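Local structure of AlkD2 (Streptococcus mutans, 6M9M) at residues H18-E23 / A58-G63; Q25-D30 / F62-K67. The protein is of unknown function but binds inosine-5'-monophosphate and belongs to the HEAT-like repeat family of DNA glycosylases. All blocks are in the same frame, centred on the assembly; numbering follows the deposited sequence. Where two conformers were deposited one is given.

Contact 1: residues H18-E23 / A58-G63; sequences HGFKEE and AVFLFG. With IMP (inosinic acid), chain B.
Glu23 and Phe60 bring the two backbones closest, their CA atoms 7.8 Å apart, where the first turn of helix 21-32 passes the middle of helix 52-65. Phe20 sits at the N-cap of helix 21-32, and the loop residues His18 and Gly19 lead into it. No hydrogen bond joins the two segments; rings and backbone do the touching. Phe60 reaches across from its helix with CG anti to the carbonyl carbon (chi1 -77°), and its far end, CZ, comes within 3.8 Å of Phe20 CD1. The two side chains cross at about a right angle. On the way the Phe60 ring passes the backbone of the helix start, with CE2 3.9 Å from Phe20 O and CD2 4.1 Å from Glu23 C. Glu23 CB faces helix 52-65, but its carboxylate turns away. Lys93 makes a cation-pi contact with Phe20. Just ahead of Phe20 in the chain, Gly19 N donates to IMP O3P at 2.9 Å. His18 has two conformers; in the one described here ND1 donates to IMP O2P at 2.7 Å, nearly straight at 173°, with the phosphorus in the imidazole plane. The backbone amide is thus the steadier grip, and with the imidazole on a second oxygen the pair would fix the phosphate's rotation; Arg86 NH1 is a further, probably charge-balancing partner.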
ATOM      1  N   HIS A  18     -11.566  -8.997 -12.858  1.00 18.20           N
ATOM      2  CA  HIS A  18     -11.096  -7.615 -12.821  1.00 18.86           C
ATOM      3  C   HIS A  18     -11.723  -6.888 -11.645  1.00 19.38           C
ATOM      4  O   HIS A  18     -12.806  -7.239 -11.184  1.00 20.65           O
ATOM      5  CB  HIS A  18     -11.398  -6.918 -14.156  1.00 20.46           C
ATOM      6  CG  HIS A  18     -10.761  -7.596 -15.329  0.50 21.65           C
ATOM      7  ND1 HIS A  18      -9.450  -7.368 -15.688  0.50 22.36           N
ATOM      8  CD2 HIS A  18     -11.231  -8.528 -16.191  0.50 21.89           C
ATOM      9  CE1 HIS A  18      -9.145  -8.116 -16.732  0.50 22.45           C
ATOM     10  NE2 HIS A  18     -10.207  -8.830 -17.057  0.50 22.24           N
ATOM     11  N   GLY A  19     -11.020  -5.879 -11.159  1.00 17.85           N
ATOM     12  CA  GLY A  19     -11.554  -5.018 -10.125  1.00 16.56           C
ATOM     13  C   GLY A  19     -11.337  -5.554  -8.722  1.00 16.46           C
ATOM     14  O   GLY A  19     -10.819  -6.652  -8.494  1.00 18.02           O
ATOM     15  N   PHE A  20     -11.763  -4.749  -7.754  1.00 14.94           N
ATOM     16  CA  PHE A  20     -11.651  -5.106  -6.348  1.00 15.93           C
ATOM     17  C   PHE A  20     -12.842  -4.632  -5.523  1.00 16.76           C
ATOM     18  O   PHE A  20     -12.892  -4.927  -4.332  1.00 16.36           O
ATOM     19  CB  PHE A  20     -10.355  -4.518  -5.740  1.00 16.35           C
ATOM     20  CG  PHE A  20     -10.271  -3.021  -5.861  1.00 16.60           C
ATOM     21  CD1 PHE A  20     -10.855  -2.201  -4.913  1.00 17.06           C
ATOM     22  CD2 PHE A  20      -9.629  -2.431  -6.934  1.00 17.37           C
ATOM     23  CE1 PHE A  20     -10.797  -0.830  -5.034  1.00 17.62           C
ATOM     24  CE2 PHE A  20      -9.571  -1.062  -7.063  1.00 18.16           C
ATOM     25  CZ  PHE A  20     -10.151  -0.257  -6.115  1.00 18.02           C
ATOM     26  N   LYS A  21     -13.790  -3.908  -6.102  1.00 19.49           N
ATOM     27  CA  LYS A  21     -14.824  -3.296  -5.272  1.00 22.53           C
ATOM     28  C   LYS A  21     -15.770  -4.316  -4.649  1.00 21.05           C
ATOM     29  O   LYS A  21     -16.270  -4.080  -3.546  1.00 20.21           O
ATOM     30  CB  LYS A  21     -15.576  -2.236  -6.071  1.00 27.87           C
ATOM     31  CG  LYS A  21     -14.763  -0.965  -6.247  1.00 34.07           C
ATOM     32  CD  LYS A  21     -15.344  -0.045  -7.301  1.00 40.10           C
ATOM     33  CE  LYS A  21     -14.440   1.162  -7.517  1.00 43.42           C
ATOM     34  NZ  LYS A  21     -13.044   0.772  -7.899  1.00 46.96           N
ATOM     35  N   GLU A  22     -16.022  -5.452  -5.304  1.00 20.86           N
ATOM     36  CA  GLU A  22     -16.929  -6.430  -4.706  1.00 21.00           C
ATOM     37  C   GLU A  22     -16.332  -7.022  -3.434  1.00 18.51           C
ATOM     38  O   GLU A  22     -17.016  -7.143  -2.409  1.00 18.53           O
ATOM     39  CB  GLU A  22     -17.256  -7.542  -5.698  1.00 25.44           C
ATOM     40  CG  GLU A  22     -17.946  -7.077  -6.955  1.00 30.38           C
ATOM     41  CD  GLU A  22     -18.401  -8.234  -7.817  1.00 35.57           C
ATOM     42  OE1 GLU A  22     -18.817  -9.266  -7.247  1.00 37.71           O
ATOM     43  OE2 GLU A  22     -18.330  -8.114  -9.055  1.00 36.88           O
ATOM     44  N   GLU A  23     -15.050  -7.378  -3.471  1.00 16.13           N
ATOM     45  CA  GLU A  23     -14.396  -7.915  -2.287  1.00 15.46           C
ATOM     46  C   GLU A  23     -14.315  -6.865  -1.187  1.00 15.15           C
ATOM     47  O   GLU A  23     -14.558  -7.167  -0.012  1.00 14.95           O
ATOM     48  CB  GLU A  23     -13.006  -8.431  -2.652  1.00 14.85           C
ATOM     49  CG  GLU A  23     -13.009  -9.620  -3.612  1.00 14.99           C
ATOM     50  CD  GLU A  23     -12.798  -9.247  -5.078  1.00 16.18           C
ATOM     51  OE1 GLU A  23     -13.067  -8.091  -5.448  1.00 17.43           O
ATOM     52  OE2 GLU A  23     -12.363 -10.124  -5.860  1.00 17.54           O
ATOM     53  N   ALA A  58      -9.794 -10.921   2.501  1.00  9.63           N
ATOM     54  CA  ALA A  58      -9.144 -11.041   3.800  1.00 10.06           C
ATOM     55  C   ALA A  58      -8.210  -9.873   4.075  1.00  9.36           C
ATOM     56  O   ALA A  58      -8.113  -9.407   5.218  1.00  9.72           O
ATOM     57  CB  ALA A  58      -8.361 -12.351   3.869  1.00 10.54           C
ATOM     58  N   VAL A  59      -7.479  -9.423   3.052  1.00  9.01           N
ATOM     59  CA  VAL A  59      -6.546  -8.313   3.233  1.00  9.04           C
ATOM     60  C   VAL A  59      -7.290  -7.004   3.458  1.00  8.65           C
ATOM     61  O   VAL A  59      -6.842  -6.162   4.246  1.00  9.06           O
ATOM     62  CB  VAL A  59      -5.515  -8.267   2.094  1.00  8.77           C
ATOM     63  CG1 VAL A  59      -4.578  -7.090   2.256  1.00  8.66           C
ATOM     64  CG2 VAL A  59      -4.722  -9.581   2.060  1.00  9.11           C
ATOM     65  N   PHE A  60      -8.439  -6.805   2.800  1.00  9.39           N
ATOM     66  CA  PHE A  60      -9.267  -5.659   3.169  1.00  9.58           C
ATOM     67  C   PHE A  60      -9.658  -5.735   4.648  1.00 10.19           C
ATOM     68  O   PHE A  60      -9.625  -4.727   5.363  1.00  9.56           O
ATOM     69  CB  PHE A  60     -10.516  -5.533   2.279  1.00 10.57           C
ATOM     70  CG  PHE A  60     -10.250  -4.952   0.906  1.00 11.75           C
ATOM     71  CD1 PHE A  60      -9.778  -3.657   0.771  1.00 11.76           C
ATOM     72  CD2 PHE A  60     -10.507  -5.683  -0.242  1.00 12.31           C
ATOM     73  CE1 PHE A  60      -9.540  -3.115  -0.490  1.00 12.81           C
ATOM     74  CE2 PHE A  60     -10.279  -5.140  -1.500  1.00 13.12           C
ATOM     75  CZ  PHE A  60      -9.800  -3.853  -1.622  1.00 12.85           C
ATOM     76  N   LEU A  61     -10.066  -6.920   5.123  1.00 10.64           N
ATOM     77  CA  LEU A  61     -10.369  -7.073   6.546  1.00 10.68           C
ATOM     78  C   LEU A  61      -9.171  -6.726   7.425  1.00  9.80           C
ATOM     79  O   LEU A  61      -9.310  -6.022   8.428  1.00 10.37           O
ATOM     80  CB  LEU A  61     -10.854  -8.484   6.860  1.00 11.11           C
ATOM     81  CG  LEU A  61     -12.255  -8.901   6.420  1.00 11.88           C
ATOM     82  CD1 LEU A  61     -12.484 -10.349   6.872  1.00 12.52           C
ATOM     83  CD2 LEU A  61     -13.304  -7.980   7.000  1.00 13.18           C
ATOM     84  N   PHE A  62      -7.979  -7.215   7.067  1.00  9.77           N
ATOM     85  CA  PHE A  62      -6.794  -6.877   7.840  1.00  8.97           C
ATOM     86  C   PHE A  62      -6.637  -5.358   7.935  1.00  9.02           C
ATOM     87  O   PHE A  62      -6.338  -4.821   9.002  1.00 10.42           O
ATOM     88  CB  PHE A  62      -5.520  -7.473   7.222  1.00  9.64           C
ATOM     89  CG  PHE A  62      -5.394  -8.984   7.311  1.00  9.58           C
ATOM     90  CD1 PHE A  62      -5.867  -9.719   8.405  1.00  9.74           C
ATOM     91  CD2 PHE A  62      -4.741  -9.676   6.297  1.00  9.72           C
ATOM     92  CE1 PHE A  62      -5.690 -11.115   8.455  1.00 10.54           C
ATOM     93  CE2 PHE A  62      -4.585 -11.043   6.342  1.00  9.74           C
ATOM     94  CZ  PHE A  62      -5.061 -11.769   7.413  1.00 10.16           C
ATOM     95  N   GLY A  63      -6.818  -4.648   6.813  1.00  9.00           N
ATOM     96  CA  GLY A  63      -6.762  -3.198   6.852  1.00 10.05           C
ATOM     97  C   GLY A  63      -7.712  -2.592   7.864  1.00  9.53           C
ATOM     98  O   GLY A  63      -7.344  -1.702   8.642  1.00  9.98           O
TER
HETATM   99  P   IMP B 301      -8.112  -4.434 -13.763  1.00 26.52           P
HETATM  100  O1P IMP B 301      -9.300  -3.718 -14.371  1.00 27.38           O
HETATM  101  O2P IMP B 301      -7.703  -5.597 -14.632  1.00 25.25           O
HETATM  102  O3P IMP B 301      -8.520  -4.976 -12.318  1.00 23.86           O
HETATM  103  O5' IMP B 301      -6.929  -3.384 -13.679  1.00 35.35           O
HETATM  104  C5' IMP B 301      -5.680  -3.724 -13.096  1.00 42.42           C
HETATM  105  C4' IMP B 301      -4.561  -3.166 -13.930  1.00 48.85           C
HETATM  106  O4' IMP B 301      -3.410  -3.266 -13.322  1.00 51.68           O
HETATM  107  C3' IMP B 301      -4.424  -4.028 -15.328  1.00 51.85           C
HETATM  108  O3' IMP B 301      -4.136  -3.108 -16.466  1.00 52.34           O
HETATM  109  C2' IMP B 301      -3.455  -4.804 -15.155  1.00 53.83           C
HETATM  110  O2' IMP B 301      -2.868  -5.175 -16.489  1.00 55.01           O
HETATM  111  C1' IMP B 301      -2.443  -3.926 -14.313  1.00 53.91           C
HETATM  112  N9  IMP B 301      -1.469  -4.505 -13.645  1.00 56.07           N
HETATM  113  C8  IMP B 301      -0.694  -4.082 -12.614  1.00 56.89           C
HETATM  114  N7  IMP B 301       0.197  -5.061 -12.332  1.00 57.40           N
HETATM  115  C5  IMP B 301      -0.010  -6.089 -13.195  1.00 57.70           C
HETATM  116  C6  IMP B 301       0.645  -7.323 -13.315  1.00 58.55           C
HETATM  117  O6  IMP B 301       1.731  -7.614 -12.393  1.00 58.83           O
HETATM  118  N1  IMP B 301       0.266  -8.189 -14.247  1.00 58.82           N
HETATM  119  C2  IMP B 301      -0.767  -7.866 -15.089  1.00 58.54           C
HETATM  120  N3  IMP B 301      -1.405  -6.652 -14.969  1.00 57.71           N
HETATM  121  C4  IMP B 301      -1.036  -5.754 -14.025  1.00 57.12           C

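Contact 2: residues Q25-D30 / F62-K67; sequences QRALTD and FGYLSK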
ATOM      1  N   GLN A  25     -16.321  -4.238  -0.657  1.00 17.94           N
ATOM      2  CA  GLN A  25     -17.610  -3.953  -0.035  1.00 20.65           C
ATOM      3  C   GLN A  25     -18.053  -5.087   0.883  1.00 18.44           C
ATOM      4  O   GLN A  25     -18.605  -4.836   1.957  1.00 18.31           O
ATOM      5  CB  GLN A  25     -18.665  -3.653  -1.096  1.00 27.83           C
ATOM      6  CG  GLN A  25     -20.007  -3.239  -0.504  1.00 36.53           C
ATOM      7  CD  GLN A  25     -19.892  -2.069   0.471  1.00 42.29           C
ATOM      8  OE1 GLN A  25     -19.474  -0.971   0.097  1.00 45.73           O
ATOM      9  NE2 GLN A  25     -20.251  -2.309   1.731  1.00 46.61           N
ATOM     10  N   ARG A  26     -17.806  -6.340   0.494  1.00 16.64           N
ATOM     11  CA  ARG A  26     -18.157  -7.448   1.379  1.00 17.02           C
ATOM     12  C   ARG A  26     -17.347  -7.388   2.670  1.00 16.30           C
ATOM     13  O   ARG A  26     -17.892  -7.583   3.762  1.00 16.02           O
ATOM     14  CB  ARG A  26     -17.922  -8.774   0.658  1.00 18.92           C
ATOM     15  CG  ARG A  26     -18.574  -9.969   1.330  1.00 22.88           C
ATOM     16  CD  ARG A  26     -20.096 -10.036   1.078  1.00 26.79           C
ATOM     17  NE  ARG A  26     -20.589 -11.360   1.430  1.00 29.40           N
ATOM     18  CZ  ARG A  26     -20.669 -12.387   0.591  1.00 30.23           C
ATOM     19  NH1 ARG A  26     -20.325 -12.249  -0.682  1.00 29.64           N
ATOM     20  NH2 ARG A  26     -21.121 -13.553   1.031  1.00 32.11           N
ATOM     21  N   ALA A  27     -16.042  -7.116   2.571  1.00 14.69           N
ATOM     22  CA  ALA A  27     -15.221  -6.988   3.766  1.00 13.61           C
ATOM     23  C   ALA A  27     -15.713  -5.856   4.663  1.00 14.74           C
ATOM     24  O   ALA A  27     -15.790  -6.012   5.891  1.00 14.97           O
ATOM     25  CB  ALA A  27     -13.764  -6.762   3.366  1.00 13.54           C
ATOM     26  N   LEU A  28     -16.037  -4.698   4.083  1.00 14.79           N
ATOM     27  CA  LEU A  28     -16.512  -3.581   4.894  1.00 16.03           C
ATOM     28  C   LEU A  28     -17.787  -3.954   5.640  1.00 16.59           C
ATOM     29  O   LEU A  28     -17.919  -3.675   6.835  1.00 17.65           O
ATOM     30  CB  LEU A  28     -16.718  -2.347   4.027  1.00 18.99           C
ATOM     31  CG  LEU A  28     -17.077  -1.077   4.811  1.00 21.80           C
ATOM     32  CD1 LEU A  28     -16.085  -0.773   5.933  1.00 23.64           C
ATOM     33  CD2 LEU A  28     -17.126   0.075   3.826  1.00 22.56           C
ATOM     34  N   THR A  29     -18.749  -4.569   4.943  1.00 17.35           N
ATOM     35  CA  THR A  29     -19.988  -4.998   5.580  1.00 18.76           C
ATOM     36  C   THR A  29     -19.717  -5.956   6.729  1.00 18.85           C
ATOM     37  O   THR A  29     -20.271  -5.807   7.825  1.00 18.65           O
ATOM     38  CB  THR A  29     -20.888  -5.668   4.541  1.00 20.64           C
ATOM     39  OG1 THR A  29     -21.252  -4.705   3.548  1.00 22.74           O
ATOM     40  CG2 THR A  29     -22.150  -6.230   5.189  1.00 22.16           C
ATOM     41  N   ASP A  30     -18.869  -6.953   6.496  1.00 17.60           N
ATOM     42  CA  ASP A  30     -18.627  -7.962   7.525  1.00 17.20           C
ATOM     43  C   ASP A  30     -17.870  -7.376   8.711  1.00 17.42           C
ATOM     44  O   ASP A  30     -18.150  -7.720   9.861  1.00 18.10           O
ATOM     45  CB  ASP A  30     -17.888  -9.153   6.913  1.00 18.13           C
ATOM     46  CG  ASP A  30     -18.742  -9.937   5.920  1.00 19.02           C
ATOM     47  OD1 ASP A  30     -19.987  -9.789   5.936  1.00 20.13           O
ATOM     48  OD2 ASP A  30     -18.162 -10.715   5.133  1.00 19.11           O
ATOM     49  N   PHE A  62      -7.979  -7.215   7.067  1.00  9.77           N
ATOM     50  CA  PHE A  62      -6.794  -6.877   7.840  1.00  8.97           C
ATOM     51  C   PHE A  62      -6.637  -5.358   7.935  1.00  9.02           C
ATOM     52  O   PHE A  62      -6.338  -4.821   9.002  1.00 10.42           O
ATOM     53  CB  PHE A  62      -5.520  -7.473   7.222  1.00  9.64           C
ATOM     54  CG  PHE A  62      -5.394  -8.984   7.311  1.00  9.58           C
ATOM     55  CD1 PHE A  62      -5.867  -9.719   8.405  1.00  9.74           C
ATOM     56  CD2 PHE A  62      -4.741  -9.676   6.297  1.00  9.72           C
ATOM     57  CE1 PHE A  62      -5.690 -11.115   8.455  1.00 10.54           C
ATOM     58  CE2 PHE A  62      -4.585 -11.043   6.342  1.00  9.74           C
ATOM     59  CZ  PHE A  62      -5.061 -11.769   7.413  1.00 10.16           C
ATOM     60  N   GLY A  63      -6.818  -4.648   6.813  1.00  9.00           N
ATOM     61  CA  GLY A  63      -6.762  -3.198   6.852  1.00 10.05           C
ATOM     62  C   GLY A  63      -7.712  -2.592   7.864  1.00  9.53           C
ATOM     63  O   GLY A  63      -7.344  -1.702   8.642  1.00  9.98           O
ATOM     64  N   TYR A  64      -8.966  -3.057   7.869  0.97  9.87           N
ATOM     65  CA  TYR A  64      -9.933  -2.524   8.825  0.97 11.01           C
ATOM     66  C   TYR A  64      -9.569  -2.866  10.270  0.97 11.13           C
ATOM     67  O   TYR A  64      -9.931  -2.124  11.190  0.97 12.15           O
ATOM     68  CB  TYR A  64     -11.346  -3.027   8.502  0.97 12.05           C
ATOM     69  CG  TYR A  64     -11.800  -2.722   7.093  0.97 13.67           C
ATOM     70  CD1 TYR A  64     -11.549  -1.499   6.499  0.97 17.02           C
ATOM     71  CD2 TYR A  64     -12.435  -3.692   6.336  0.97 15.07           C
ATOM     72  CE1 TYR A  64     -11.921  -1.257   5.178  0.97 18.86           C
ATOM     73  CE2 TYR A  64     -12.834  -3.456   5.046  0.97 17.17           C
ATOM     74  CZ  TYR A  64     -12.579  -2.251   4.460  0.97 18.85           C
ATOM     75  OH  TYR A  64     -12.974  -2.066   3.156  0.97 23.23           O
ATOM     76  N   LEU A  65      -8.882  -3.986  10.480  1.00 10.90           N
ATOM     77  CA  LEU A  65      -8.524  -4.514  11.791  1.00 10.86           C
ATOM     78  C   LEU A  65      -7.142  -4.080  12.264  1.00 10.24           C
ATOM     79  O   LEU A  65      -6.714  -4.487  13.357  1.00 11.28           O
ATOM     80  CB  LEU A  65      -8.521  -6.039  11.719  1.00 11.00           C
ATOM     81  CG  LEU A  65      -9.852  -6.747  11.517  1.00 11.89           C
ATOM     82  CD1 LEU A  65      -9.548  -8.171  11.065  1.00 13.39           C
ATOM     83  CD2 LEU A  65     -10.696  -6.723  12.785  1.00 13.33           C
ATOM     84  N   SER A  66      -6.454  -3.247  11.489  1.00 10.29           N
ATOM     85  CA  SER A  66      -5.024  -3.031  11.648  1.00 10.64           C
ATOM     86  C   SER A  66      -4.633  -2.189  12.855  1.00 11.78           C
ATOM     87  O   SER A  66      -3.425  -2.047  13.086  1.00 11.58           O
ATOM     88  CB  SER A  66      -4.447  -2.433  10.364  1.00 10.79           C
ATOM     89  OG  SER A  66      -5.069  -1.219  10.035  1.00 12.00           O
ATOM     90  N   LYS A  67      -5.572  -1.678  13.651  1.00 11.44           N
ATOM     91  CA  LYS A  67      -5.210  -1.134  14.959  1.00 12.54           C
ATOM     92  C   LYS A  67      -4.561  -2.197  15.840  1.00 12.35           C
ATOM     93  O   LYS A  67      -3.731  -1.880  16.705  1.00 14.29           O
ATOM     94  CB  LYS A  67      -6.448  -0.552  15.647  1.00 15.31           C
ATOM     95  CG  LYS A  67      -6.233   0.054  17.018  1.00 19.85           C
ATOM     96  CD  LYS A  67      -7.568   0.515  17.565  1.00 23.42           C
ATOM     97  CE  LYS A  67      -7.462   1.073  18.968  1.00 26.17           C
ATOM     98  NZ  LYS A  67      -8.797   1.489  19.492  1.00 27.72           N
TER
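Over one face of the Tyr64 ring lies Leu28 CD1, 4.3 Å from the ring centroid and 17° off the normal, a CH-pi contact displaced toward the rim near CZ. The backbone of Ala27 comes at the ring obliquely; Leu28 N lies 3.6 Å from Tyr64 CE2, and the methyl of Ala27, CB, is 3.8 Å from the same atom. The phenol oxygen ends beside Leu28, with Tyr64 OH 3.9 Å from Leu28 CB. Leu28 has CG anti to its own N (chi1 -174°), which carries the branch along the helix surface and sets CD1 above the tyrosine, the two side chains crossing at about a right angle. The ring of Tyr31, one turn further along helix 21-32, also meets Tyr64, while Glu97 touches it from helix 85-102. No hydrogen bond crosses between the segments, whose backbones come nearest at Leu28 and Tyr64. Near the C-terminal end of helix 52-65, Ser66 OG donates to Gly63 O at 2.7 Å, tilted 26° from the carbonyl plane, and Lys101 NZ is hydrogen-bonded to the carbonyl of Tyr64. Helix 21-32 and helix 52-65, with helix 36-47 between them in sequence, thus pack through Tyr64 against Ala27 and Leu28, as in the helical stacking of HEAT-like repeat proteins such as the AlkD family.

In the fold
Contacts 1 and 2 are successive parts of one interface between helix 21-32 and helix 52-65, their centres 8 Å apart. Phe60 and Tyr64, one helical turn apart, both reach toward helix 21-32, and Ala27 links the two contacts: its CB lies 3.6 Å from Phe60 CB, and its carbonyl O is 3.4 Å from Leu61 CD2. The two contacts differ in their surroundings. Contact 1 runs into the phosphate site, where Phe20 lies about 7 Å from Arg86 and about 8 Å from Trp85, side chain to side chain, both of them IMP-binding residues. Contact 2 lies away from that site and continues the same interface toward the end of helix 52-65.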